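Local coordinates for yncA (Salmonella typhimurium, PDB 3DR6), which probably transfers an acetyl group from acetyl-coenzyme A to an amine, as a putative acetyltransferase of the GNAT family, at residues A69-W74 and D109-C114; E19-A24 and D40-W45. One frame throughout, in Å; residues are numbered along the deposited sequence.

Interaction 1 of 2, residues A69-W74 and D109-C114; sequences ASFGDW and DEARRC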
ATOM      1  N   ALA C  69     -18.884   3.735  -5.534  1.00 17.06           N
ATOM      2  CA  ALA C  69     -17.560   4.306  -5.252  1.00 16.58           C
ATOM      3  C   ALA C  69     -17.340   4.384  -3.746  1.00 16.90           C
ATOM      4  O   ALA C  69     -18.284   4.592  -2.967  1.00 17.21           O
ATOM      5  CB  ALA C  69     -17.423   5.681  -5.884  1.00 16.62           C
ATOM      6  N   SER C  70     -16.090   4.207  -3.343  1.00 16.02           N
ATOM      7  CA  SER C  70     -15.717   4.369  -1.931  1.00 16.27           C
ATOM      8  C   SER C  70     -14.242   4.744  -1.870  1.00 15.88           C
ATOM      9  O   SER C  70     -13.556   4.732  -2.897  1.00 15.98           O
ATOM     10  CB  SER C  70     -15.964   3.059  -1.160  1.00 16.56           C
ATOM     11  OG  SER C  70     -15.859   3.277   0.246  1.00 18.08           O
ATOM     12  N   PHE C  71     -13.763   5.098  -0.682  1.00 16.03           N
ATOM     13  CA  PHE C  71     -12.321   5.099  -0.458  1.00 16.00           C
ATOM     14  C   PHE C  71     -12.003   4.487   0.885  1.00 16.73           C
ATOM     15  O   PHE C  71     -12.870   4.434   1.800  1.00 15.67           O
ATOM     16  CB  PHE C  71     -11.693   6.495  -0.641  1.00 15.41           C
ATOM     17  CG  PHE C  71     -12.180   7.548   0.331  1.00 16.26           C
ATOM     18  CD1 PHE C  71     -11.816   7.491   1.682  1.00 16.05           C
ATOM     19  CD2 PHE C  71     -12.953   8.626  -0.127  1.00 15.78           C
ATOM     20  CE1 PHE C  71     -12.237   8.487   2.589  1.00 14.92           C
ATOM     21  CE2 PHE C  71     -13.382   9.641   0.771  1.00 15.54           C
ATOM     22  CZ  PHE C  71     -13.023   9.558   2.134  1.00 16.00           C
ATOM     23  N   GLY C  72     -10.766   4.022   0.990  1.00 16.76           N
ATOM     24  CA  GLY C  72     -10.210   3.559   2.251  1.00 18.47           C
ATOM     25  C   GLY C  72      -8.799   4.059   2.446  1.00 18.46           C
ATOM     26  O   GLY C  72      -8.240   4.745   1.586  1.00 17.95           O
ATOM     27  N   ASP C  73      -8.220   3.723   3.584  1.00 18.82           N
ATOM     28  CA  ASP C  73      -6.842   4.102   3.853  1.00 19.58           C
ATOM     29  C   ASP C  73      -5.941   3.460   2.815  1.00 19.41           C
ATOM     30  O   ASP C  73      -6.137   2.300   2.442  1.00 19.82           O
ATOM     31  CB  ASP C  73      -6.429   3.682   5.251  1.00 20.56           C
ATOM     32  CG  ASP C  73      -7.252   4.369   6.321  1.00 22.69           C
ATOM     33  OD1 ASP C  73      -7.623   5.545   6.144  1.00 22.34           O
ATOM     34  OD2 ASP C  73      -7.542   3.712   7.345  1.00 27.89           O
ATOM     35  N   TRP C  74      -4.996   4.244   2.306  1.00 19.54           N
ATOM     36  CA  TRP C  74      -4.091   3.772   1.258  1.00 19.74           C
ATOM     37  C   TRP C  74      -3.089   2.763   1.814  1.00 20.56           C
ATOM     38  O   TRP C  74      -2.816   1.724   1.190  1.00 20.30           O
ATOM     39  CB  TRP C  74      -3.353   4.959   0.644  1.00 19.43           C
ATOM     40  CG  TRP C  74      -2.367   4.574  -0.430  1.00 18.91           C
ATOM     41  CD1 TRP C  74      -2.585   3.737  -1.503  1.00 20.53           C
ATOM     42  CD2 TRP C  74      -1.033   5.057  -0.569  1.00 20.28           C
ATOM     43  NE1 TRP C  74      -1.459   3.656  -2.282  1.00 20.71           N
ATOM     44  CE2 TRP C  74      -0.486   4.451  -1.733  1.00 20.24           C
ATOM     45  CE3 TRP C  74      -0.233   5.931   0.180  1.00 19.28           C
ATOM     46  CZ2 TRP C  74       0.822   4.701  -2.164  1.00 20.04           C
ATOM     47  CZ3 TRP C  74       1.090   6.173  -0.257  1.00 20.11           C
ATOM     48  CH2 TRP C  74       1.585   5.567  -1.424  1.00 19.67           C
ATOM     49  N   ASP C 109     -15.111  15.204  -3.141  1.00 18.66           N
ATOM     50  CA  ASP C 109     -15.791  16.128  -2.248  1.00 19.61           C
ATOM     51  C   ASP C 109     -15.897  15.537  -0.855  1.00 19.23           C
ATOM     52  O   ASP C 109     -15.655  16.231   0.132  1.00 18.97           O
ATOM     53  CB  ASP C 109     -17.208  16.401  -2.757  1.00 20.55           C
ATOM     54  CG  ASP C 109     -17.230  17.221  -4.026  1.00 23.84           C
ATOM     55  OD1 ASP C 109     -16.256  17.941  -4.305  1.00 27.32           O
ATOM     56  OD2 ASP C 109     -18.253  17.140  -4.746  1.00 29.70           O
ATOM     57  N   GLU C 110     -16.253  14.251  -0.790  1.00 17.55           N
ATOM     58  CA  GLU C 110     -16.389  13.545   0.484  1.00 17.11           C
ATOM     59  C   GLU C 110     -15.037  13.423   1.157  1.00 15.92           C
ATOM     60  O   GLU C 110     -14.944  13.581   2.362  1.00 15.85           O
ATOM     61  CB  GLU C 110     -17.055  12.171   0.322  1.00 17.26           C
ATOM     62  CG  GLU C 110     -18.520  12.213  -0.168  1.00 19.20           C
ATOM     63  CD  GLU C 110     -19.448  13.061   0.698  1.00 21.51           C
ATOM     64  OE1 GLU C 110     -19.243  13.138   1.939  1.00 21.51           O
ATOM     65  OE2 GLU C 110     -20.390  13.656   0.124  1.00 23.13           O
ATOM     66  N   ALA C 111     -13.987  13.182   0.371  1.00 15.45           N
ATOM     67  CA  ALA C 111     -12.623  13.133   0.901  1.00 15.41           C
ATOM     68  C   ALA C 111     -12.224  14.464   1.576  1.00 15.94           C
ATOM     69  O   ALA C 111     -11.689  14.465   2.685  1.00 15.95           O
ATOM     70  CB  ALA C 111     -11.618  12.728  -0.207  1.00 13.91           C
ATOM     71  N   ARG C 112     -12.562  15.598   0.953  1.00 16.49           N
ATOM     72  CA  ARG C 112     -12.307  16.889   1.616  1.00 17.26           C
ATOM     73  C   ARG C 112     -13.070  17.039   2.950  1.00 17.24           C
ATOM     74  O   ARG C 112     -12.524  17.554   3.923  1.00 17.51           O
ATOM     75  CB  ARG C 112     -12.603  18.067   0.684  1.00 17.61           C
ATOM     76  CG  ARG C 112     -11.653  18.115  -0.531  1.00 16.88           C
ATOM     77  CD  ARG C 112     -11.508  19.560  -1.092  1.00 18.99           C
ATOM     78  NE  ARG C 112     -10.631  19.531  -2.264  1.00 18.84           N
ATOM     79  CZ  ARG C 112     -11.041  19.251  -3.508  1.00 21.08           C
ATOM     80  NH1 ARG C 112     -12.314  19.044  -3.781  1.00 20.57           N
ATOM     81  NH2 ARG C 112     -10.160  19.207  -4.494  1.00 21.73           N
ATOM     82  N   ARG C 113     -14.324  16.590   2.995  1.00 17.69           N
ATOM     83  CA  ARG C 113     -15.105  16.619   4.250  1.00 18.47           C
ATOM     84  C   ARG C 113     -14.482  15.772   5.372  1.00 18.41           C
ATOM     85  O   ARG C 113     -14.726  16.029   6.555  1.00 18.94           O
ATOM     86  CB  ARG C 113     -16.554  16.174   3.992  1.00 18.96           C
ATOM     87  CG  ARG C 113     -17.377  17.238   3.345  1.00 20.71           C
ATOM     88  CD  ARG C 113     -18.737  16.718   2.900  1.00 28.91           C
ATOM     89  NE  ARG C 113     -19.300  17.681   1.960  1.00 35.34           N
ATOM     90  CZ  ARG C 113     -19.434  17.489   0.650  1.00 39.30           C
ATOM     91  NH1 ARG C 113     -19.954  18.457  -0.104  1.00 40.03           N
ATOM     92  NH2 ARG C 113     -19.084  16.337   0.091  1.00 39.81           N
ATOM     93  N   CYS C 114     -13.686  14.774   4.993  1.00 17.75           N
ATOM     94  CA  CYS C 114     -12.997  13.917   5.948  1.00 17.89           C
ATOM     95  C   CYS C 114     -11.594  14.475   6.265  1.00 17.16           C
ATOM     96  O   CYS C 114     -10.830  13.856   7.018  1.00 17.68           O
ATOM     97  CB  CYS C 114     -12.911  12.487   5.409  1.00 17.83           C
ATOM     98  SG  CYS C 114     -14.503  11.623   5.368  1.00 19.80           S
TER

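Interaction 2 of 2, residues E19-A24 and D40-W45; sequences EIYNHA and DNRLAW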
ATOM      1  N   GLU C  19     -22.773  -7.594  -6.746  1.00 19.07           N
ATOM      2  CA  GLU C  19     -22.744  -7.978  -8.162  1.00 19.21           C
ATOM      3  C   GLU C  19     -21.662  -7.226  -8.923  1.00 18.19           C
ATOM      4  O   GLU C  19     -20.918  -7.821  -9.682  1.00 17.72           O
ATOM      5  CB  GLU C  19     -24.079  -7.702  -8.840  1.00 18.72           C
ATOM      6  CG  GLU C  19     -25.168  -8.637  -8.468  1.00 22.89           C
ATOM      7  CD  GLU C  19     -26.385  -8.437  -9.362  1.00 27.00           C
ATOM      8  OE1 GLU C  19     -26.398  -7.446 -10.142  1.00 27.78           O
ATOM      9  OE2 GLU C  19     -27.316  -9.266  -9.280  1.00 28.72           O
ATOM     10  N   ILE C  20     -21.604  -5.910  -8.724  1.00 17.27           N
ATOM     11  CA  ILE C  20     -20.635  -5.072  -9.425  1.00 17.10           C
ATOM     12  C   ILE C  20     -19.193  -5.429  -8.999  1.00 17.62           C
ATOM     13  O   ILE C  20     -18.302  -5.519  -9.855  1.00 17.97           O
ATOM     14  CB  ILE C  20     -20.921  -3.568  -9.231  1.00 16.74           C
ATOM     15  CG1 ILE C  20     -22.274  -3.205  -9.859  1.00 15.78           C
ATOM     16  CG2 ILE C  20     -19.800  -2.738  -9.842  1.00 18.43           C
ATOM     17  CD1 ILE C  20     -22.908  -1.907  -9.324  1.00 14.11           C
ATOM     18  N   TYR C  21     -18.985  -5.611  -7.690  1.00 17.97           N
ATOM     19  CA  TYR C  21     -17.675  -6.042  -7.128  1.00 18.60           C
ATOM     20  C   TYR C  21     -17.201  -7.364  -7.751  1.00 19.07           C
ATOM     21  O   TYR C  21     -16.056  -7.465  -8.238  1.00 19.02           O
ATOM     22  CB  TYR C  21     -17.759  -6.189  -5.593  1.00 19.13           C
ATOM     23  CG  TYR C  21     -16.470  -6.657  -4.951  1.00 20.00           C
ATOM     24  CD1 TYR C  21     -15.509  -5.731  -4.559  1.00 21.29           C
ATOM     25  CD2 TYR C  21     -16.207  -8.021  -4.745  1.00 21.64           C
ATOM     26  CE1 TYR C  21     -14.320  -6.151  -3.972  1.00 21.73           C
ATOM     27  CE2 TYR C  21     -15.008  -8.445  -4.139  1.00 22.52           C
ATOM     28  CZ  TYR C  21     -14.077  -7.491  -3.761  1.00 21.86           C
ATOM     29  OH  TYR C  21     -12.869  -7.853  -3.177  1.00 22.24           O
ATOM     30  N   ASN C  22     -18.080  -8.367  -7.728  1.00 18.89           N
ATOM     31  CA  ASN C  22     -17.789  -9.694  -8.291  1.00 19.07           C
ATOM     32  C   ASN C  22     -17.520  -9.670  -9.784  1.00 19.30           C
ATOM     33  O   ASN C  22     -16.640 -10.391 -10.258  1.00 19.17           O
ATOM     34  CB  ASN C  22     -18.915 -10.687  -7.964  1.00 19.38           C
ATOM     35  CG  ASN C  22     -18.908 -11.100  -6.504  1.00 19.18           C
ATOM     36  OD1 ASN C  22     -17.894 -10.945  -5.811  1.00 20.86           O
ATOM     37  ND2 ASN C  22     -20.036 -11.640  -6.028  1.00 19.60           N
ATOM     38  N   HIS C  23     -18.261  -8.841 -10.516  1.00 19.56           N
ATOM     39  CA  HIS C  23     -17.945  -8.608 -11.923  1.00 20.09           C
ATOM     40  C   HIS C  23     -16.503  -8.089 -12.088  1.00 20.10           C
ATOM     41  O   HIS C  23     -15.736  -8.608 -12.916  1.00 19.91           O
ATOM     42  CB  HIS C  23     -18.910  -7.626 -12.586  1.00 20.15           C
ATOM     43  CG  HIS C  23     -18.431  -7.166 -13.926  1.00 20.84           C
ATOM     44  ND1 HIS C  23     -17.801  -5.956 -14.117  1.00 21.72           N
ATOM     45  CD2 HIS C  23     -18.396  -7.799 -15.121  1.00 19.93           C
ATOM     46  CE1 HIS C  23     -17.433  -5.850 -15.381  1.00 20.75           C
ATOM     47  NE2 HIS C  23     -17.795  -6.950 -16.014  1.00 23.59           N
ATOM     48  N   ALA C  24     -16.157  -7.062 -11.307  1.00 19.49           N
ATOM     49  CA  ALA C  24     -14.806  -6.490 -11.368  1.00 19.56           C
ATOM     50  C   ALA C  24     -13.767  -7.588 -11.096  1.00 19.58           C
ATOM     51  O   ALA C  24     -12.775  -7.719 -11.827  1.00 19.83           O
ATOM     52  CB  ALA C  24     -14.667  -5.362 -10.376  1.00 19.76           C
ATOM     53  N   ASP C  40     -23.375 -10.746   2.360  1.00 29.64           N
ATOM     54  CA  ASP C  40     -23.017 -10.554   3.777  1.00 30.39           C
ATOM     55  C   ASP C  40     -21.616  -9.958   3.934  1.00 30.18           C
ATOM     56  O   ASP C  40     -21.365  -9.140   4.835  1.00 29.61           O
ATOM     57  CB  ASP C  40     -23.114 -11.869   4.555  1.00 31.04           C
ATOM     58  CG  ASP C  40     -24.537 -12.176   5.008  1.00 33.07           C
ATOM     59  OD1 ASP C  40     -25.133 -11.341   5.732  1.00 35.40           O
ATOM     60  OD2 ASP C  40     -25.056 -13.255   4.642  1.00 36.39           O
ATOM     61  N   ASN C  41     -20.712 -10.371   3.048  1.00 29.87           N
ATOM     62  CA  ASN C  41     -19.352  -9.862   3.037  1.00 29.51           C
ATOM     63  C   ASN C  41     -19.316  -8.374   2.703  1.00 29.18           C
ATOM     64  O   ASN C  41     -18.594  -7.606   3.357  1.00 29.20           O
ATOM     65  CB  ASN C  41     -18.469 -10.681   2.081  1.00 29.77           C
ATOM     66  CG  ASN C  41     -17.056 -10.120   1.957  1.00 30.11           C
ATOM     67  OD1 ASN C  41     -16.848  -9.044   1.389  1.00 29.22           O
ATOM     68  ND2 ASN C  41     -16.071 -10.864   2.472  1.00 31.50           N
ATOM     69  N   ARG C  42     -20.110  -7.957   1.717  1.00 28.77           N
ATOM     70  CA  ARG C  42     -20.158  -6.527   1.349  1.00 28.36           C
ATOM     71  C   ARG C  42     -20.918  -5.673   2.360  1.00 28.29           C
ATOM     72  O   ARG C  42     -20.633  -4.490   2.509  1.00 28.13           O
ATOM     73  CB  ARG C  42     -20.675  -6.309  -0.077  1.00 28.43           C
ATOM     74  CG  ARG C  42     -19.757  -6.850  -1.176  1.00 28.09           C
ATOM     75  CD  ARG C  42     -18.399  -6.128  -1.228  1.00 28.21           C
ATOM     76  NE  ARG C  42     -17.377  -6.751  -0.378  1.00 27.79           N
ATOM     77  CZ  ARG C  42     -16.141  -6.277  -0.229  1.00 26.16           C
ATOM     78  NH1 ARG C  42     -15.767  -5.168  -0.868  1.00 23.43           N
ATOM     79  NH2 ARG C  42     -15.276  -6.910   0.551  1.00 25.51           N
ATOM     80  N   LEU C  43     -21.870  -6.282   3.059  1.00 28.55           N
ATOM     81  CA  LEU C  43     -22.505  -5.637   4.210  1.00 28.64           C
ATOM     82  C   LEU C  43     -21.466  -5.370   5.294  1.00 28.20           C
ATOM     83  O   LEU C  43     -21.395  -4.260   5.818  1.00 27.72           O
ATOM     84  CB  LEU C  43     -23.657  -6.483   4.769  1.00 28.73           C
ATOM     85  CG  LEU C  43     -25.058  -6.170   4.234  1.00 30.91           C
ATOM     86  CD1 LEU C  43     -26.070  -7.154   4.822  1.00 32.42           C
ATOM     87  CD2 LEU C  43     -25.463  -4.740   4.556  1.00 32.48           C
ATOM     88  N   ALA C  44     -20.655  -6.392   5.592  1.00 27.88           N
ATOM     89  CA  ALA C  44     -19.562  -6.285   6.559  1.00 27.58           C
ATOM     90  C   ALA C  44     -18.614  -5.152   6.161  1.00 27.13           C
ATOM     91  O   ALA C  44     -18.320  -4.274   6.971  1.00 26.73           O
ATOM     92  CB  ALA C  44     -18.806  -7.616   6.671  1.00 27.29           C
ATOM     93  N   TRP C  45     -18.172  -5.177   4.905  1.00 26.69           N
ATOM     94  CA  TRP C  45     -17.317  -4.132   4.336  1.00 26.27           C
ATOM     95  C   TRP C  45     -17.950  -2.745   4.429  1.00 26.16           C
ATOM     96  O   TRP C  45     -17.273  -1.776   4.790  1.00 25.96           O
ATOM     97  CB  TRP C  45     -16.972  -4.473   2.877  1.00 25.71           C
ATOM     98  CG  TRP C  45     -16.336  -3.350   2.069  1.00 26.24           C
ATOM     99  CD1 TRP C  45     -15.009  -3.023   2.018  1.00 26.64           C
ATOM    100  CD2 TRP C  45     -17.006  -2.442   1.181  1.00 25.74           C
ATOM    101  NE1 TRP C  45     -14.813  -1.962   1.164  1.00 26.54           N
ATOM    102  CE2 TRP C  45     -16.017  -1.588   0.631  1.00 26.05           C
ATOM    103  CE3 TRP C  45     -18.346  -2.264   0.795  1.00 25.67           C
ATOM    104  CZ2 TRP C  45     -16.325  -0.558  -0.281  1.00 24.46           C
ATOM    105  CZ3 TRP C  45     -18.654  -1.237  -0.123  1.00 25.52           C
ATOM    106  CH2 TRP C  45     -17.641  -0.404  -0.647  1.00 25.58           C
TER

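Interaction 1 of 2, residues A69-W74 and D109-C114
Phe71 and Ala111 lie where the last residues of strand 64-73 and the last turn of helix 99-113 come nearest, their CA atoms 8.2 Å apart, and no hydrogen bond joins the two segments. One ring bridges that gap. With CG between the backbone N and the carbonyl carbon (chi1 63°), Phe71 points its ring at the helix and touches it with CE2 and CZ. CE2 comes obliquely to Ala111 CA, 3.6 Å away, and lies 3.7 Å from Ala111 CB. Alanine suits the place because its single methyl group lets CE2 lie against the helix backbone at Ala111 CA; that methyl also packs on Met119 and Leu165. At the next corner of the ring, Cys114 SG sits 4.1 Å from Phe71 CZ. The sulfur is 5.5 Å from the ring centroid and 82° off the ring normal, a sulfur-aromatic contact made at the edge, where the C-H groups are slightly positive and the sulfur is polarisable. Glu110 starts toward the strand and then turns off: its backbone carbonyl carbon lies at the edge of the Phe71 ring, while its carboxylate forms salt bridges through OE2 with Arg113 NH2 (3.0 Å) and with Arg106. The charge is thus paired along the helix, clear of the apolar seam. Leu107, Val84, Pro55 and the ring of Tyr54 surround Phe71 further, as befits a large aromatic in a buried place. The result is a helix packed on an inner strand of the mixed sheet through an aromatic side chain, as in the alpha/beta core of the GNAT fold.

Interaction 2 of 2, residues E19-A24 and D40-W45
Tyr21 of helix 14-27 and Arg42 of helix 39-52 make the contact between these two helical segments, whose CA atoms come no nearer than 8.8 Å; only long side chains can span such a gap. Along the second segment, Asn41 comes first. It does not reach Tyr21 but readies the residue that does: its OD1 accepts from Arg42 NE at 2.9 Å and from Arg42 NH2 at 2.8 Å, both donors lying in the carbonyl plane. The amide oxygen sits only 1° out of the guanidinium plane, so this side-on grip by two nitrogens limits the rotation of the group.

Arg42 follows, its chain bent at chi2 and chi3, which folds the guanidinium back along its own helix, with one face turned to the Tyr21 ring. CZ stands 4.3 Å from the ring centroid and 15° off its normal, a cation-pi contact over the face, with the two planes 30° apart. NH1 leans closest, 3.6 Å from Tyr21 CE1. Paired helices at the N-terminal end, packed against the sheet, are a regular feature of the GNAT fold, and here arginine suits a partly exposed seam because its flat cation can lie over an aromatic face while its N-H edge bonds to Asn41.

Trp45, one turn on, places CB 3.7 Å above the guanidinium face of Arg42 opposite Tyr21, sandwiching the cation, and Arg42 NH1 lies over one face of the Trp45 indole, toward its rim.

Overall arrangement
Interaction 2 comes first along the chain and closes before interaction 1 opens, and all four segments belong to the GNAT acetyltransferase fold. The centres of the two contacts are about 19 Å apart, with strand 64-73 as common ground: it supplies residues 69-73 to interaction 1, while Tyr21 and Trp45 of interaction 2 rest on its Tyr68 and Ser70. The two contacts meet directly where Ser70 CB packs 3.7 Å from Trp45 CZ2. Phe71, the next residue, carries interaction 1 to helix 99-113. One inner strand of the mixed sheet thus takes packing from helices 14-27 and 39-52 as well as helix 99-113.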